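Local coordinates for protein tripartite terminase subunit 3 (Human herpesvirus 5, PDB 3N4P) that probably helps drive viral genomic DNA into the empty capsid as the large terminase subunit, this chain being its C-terminal nuclease domain, at residues A118-S123 with E209-T214. Residues are numbered along the deposited sequence; the frame is centred on the assembly and turned at random.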
loop_
_atom_site.group_PDB
_atom_site.type_symbol
_atom_site.label_atom_id
_atom_site.label_comp_id
_atom_site.label_asym_id
_atom_site.label_seq_id
_atom_site.Cartn_x
_atom_site.Cartn_y
_atom_site.Cartn_z
ATOM N N ALA B 118 -23.468 2.584 11.266
ATOM C CA ALA B 118 -23.294 3.963 11.544
ATOM C C ALA B 118 -21.978 4.249 12.228
ATOM O O ALA B 118 -21.359 5.255 11.927
ATOM C CB ALA B 118 -24.477 4.483 12.483
ATOM N N HIS B 119 -21.621 3.453 13.233
ATOM C CA HIS B 119 -20.348 3.597 13.907
ATOM C C HIS B 119 -19.177 3.489 12.905
ATOM O O HIS B 119 -18.208 4.285 12.935
ATOM C CB HIS B 119 -20.277 2.484 14.938
ATOM C CG HIS B 119 -19.161 2.610 15.902
ATOM N ND1 HIS B 119 -18.516 3.807 16.149
ATOM C CD2 HIS B 119 -18.559 1.686 16.688
ATOM C CE1 HIS B 119 -17.572 3.614 17.061
ATOM N NE2 HIS B 119 -17.579 2.338 17.405
ATOM N N MET B 120 -19.247 2.564 11.964
ATOM C CA MET B 120 -18.154 2.507 10.987
ATOM C C MET B 120 -18.086 3.804 10.145
ATOM O O MET B 120 -16.995 4.338 9.919
ATOM C CB MET B 120 -18.333 1.341 10.048
ATOM C CG MET B 120 -17.391 1.438 8.750
ATOM S SD MET B 120 -18.034 0.446 7.407
ATOM C CE MET B 120 -19.327 1.441 6.687
ATOM N N ILE B 121 -19.228 4.253 9.629
ATOM C CA ILE B 121 -19.348 5.487 8.826
ATOM C C ILE B 121 -18.812 6.765 9.516
ATOM O O ILE B 121 -18.079 7.527 8.875
ATOM C CB ILE B 121 -20.836 5.718 8.419
ATOM C CG1 ILE B 121 -21.230 4.709 7.317
ATOM C CG2 ILE B 121 -21.109 7.201 7.963
ATOM C CD1 ILE B 121 -22.841 4.469 7.425
ATOM N N ILE B 122 -19.175 6.971 10.774
ATOM C CA ILE B 122 -18.690 8.075 11.582
ATOM C C ILE B 122 -17.168 8.012 11.742
ATOM O O ILE B 122 -16.500 9.038 11.584
ATOM C CB ILE B 122 -19.439 8.117 12.927
ATOM C CG1 ILE B 122 -20.944 8.378 12.701
ATOM C CG2 ILE B 122 -18.847 9.166 13.995
ATOM C CD1 ILE B 122 -21.770 7.723 13.947
ATOM N N SER B 123 -16.584 6.833 12.009
ATOM C CA SER B 123 -15.125 6.788 12.104
ATOM C C SER B 123 -14.479 7.121 10.761
ATOM O O SER B 123 -13.452 7.774 10.737
ATOM C CB SER B 123 -14.626 5.424 12.556
ATOM O OG SER B 123 -15.188 5.166 13.844
ATOM N N GLU B 209 -5.655 2.782 6.900
ATOM C CA GLU B 209 -6.483 3.174 8.057
ATOM C C GLU B 209 -7.965 2.665 7.927
ATOM O O GLU B 209 -8.868 3.162 8.561
ATOM C CB GLU B 209 -6.411 4.742 8.136
ATOM C CG GLU B 209 -7.134 5.475 7.021
ATOM C CD GLU B 209 -6.349 5.597 5.656
ATOM O OE1 GLU B 209 -5.125 5.284 5.570
ATOM O OE2 GLU B 209 -7.000 6.068 4.684
ATOM N N LEU B 210 -8.188 1.652 7.096
ATOM C CA LEU B 210 -9.426 0.892 6.989
ATOM C C LEU B 210 -10.146 0.630 8.383
ATOM O O LEU B 210 -9.586 0.057 9.300
ATOM C CB LEU B 210 -9.063 -0.421 6.311
ATOM C CG LEU B 210 -9.986 -1.626 6.049
ATOM C CD1 LEU B 210 -11.196 -1.707 6.916
ATOM C CD2 LEU B 210 -10.365 -1.714 4.634
ATOM N N VAL B 211 -11.392 1.054 8.504
ATOM C CA VAL B 211 -12.120 0.963 9.808
ATOM C C VAL B 211 -12.856 -0.338 9.844
ATOM O O VAL B 211 -13.495 -0.679 8.881
ATOM C CB VAL B 211 -13.170 2.099 9.888
ATOM C CG1 VAL B 211 -14.132 1.892 11.100
ATOM C CG2 VAL B 211 -12.457 3.406 9.951
ATOM N N SER B 212 -12.721 -1.093 10.923
ATOM C CA SER B 212 -13.549 -2.271 11.080
ATOM C C SER B 212 -13.691 -2.722 12.508
ATOM O O SER B 212 -12.834 -3.440 12.980
ATOM C CB SER B 212 -12.943 -3.446 10.354
ATOM O OG SER B 212 -13.805 -4.556 10.597
ATOM N N TYR B 213 -14.785 -2.374 13.176
ATOM C CA TYR B 213 -14.905 -2.669 14.593
ATOM C C TYR B 213 -15.265 -4.134 14.840
ATOM O O TYR B 213 -15.026 -4.650 15.933
ATOM C CB TYR B 213 -15.942 -1.760 15.259
ATOM C CG TYR B 213 -15.450 -0.326 15.297
ATOM C CD1 TYR B 213 -15.992 0.638 14.434
ATOM C CD2 TYR B 213 -14.462 0.070 16.232
ATOM C CE1 TYR B 213 -15.579 1.949 14.477
ATOM C CE2 TYR B 213 -14.005 1.396 16.284
ATOM C CZ TYR B 213 -14.575 2.345 15.382
ATOM O OH TYR B 213 -14.187 3.679 15.419
ATOM N N THR B 214 -15.852 -4.820 13.852
ATOM C CA THR B 214 -16.306 -6.189 14.109
ATOM C C THR B 214 -15.280 -7.191 13.605
ATOM O O THR B 214 -15.391 -8.382 13.929
ATOM C CB THR B 214 -17.641 -6.542 13.385
ATOM O OG1 THR B 214 -17.452 -6.437 11.978
ATOM C CG2 THR B 214 -18.765 -5.609 13.844
#
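His119 and Tyr213 lay their rings against each other where helix 109-127 packs beside the end of strand 204-211, in the RNase H-like nuclease fold of the terminase. That strand pairs in parallel with strand 91-100 at one side of the mixed central sheet, and the helix lies across the sheet face; the chain after Val211 leaves the strand and places the tyrosine beside the helix.

The aromatic pair is an offset stack, its planes only 4° apart and its centroids separated by 4.0 Å. Tyr213 CE1 sits over the centre of the imidazole, while NE2 of His119 lies over the phenol ring, 3.6 Å from Tyr213 CE1. His119 reaches this position with CG anti to its own backbone nitrogen (chi1 -169°), and both residues are exposed, so the stack belongs to the outer margin of the contact.

Further in, the packing is apolar. Val211 turns its side chain to the helix, and its CG1 methyl meets Met120 CG at 4.0 Å and Ser123 CB at 3.9 Å; Val211 also touches Val124 and Leu127, further along the same helix, which extend the apolar surface. Met120 meets the valine with the base of its side chain and with its carbonyl oxygen, while the sulfur end leads away.

The firm polar hold on the tyrosine is at its backbone nitrogen, bonded to Glu98 of the neighbouring strand. Its hydroxyl probably shares a hydrogen bond with Ser123, which approaches at the ring edge, in the ring plane; Ser123 OG and Tyr213 OH lie 2.4 Å apart, implausibly short for an ordinary hydrogen bond, so the exact length is doubtful.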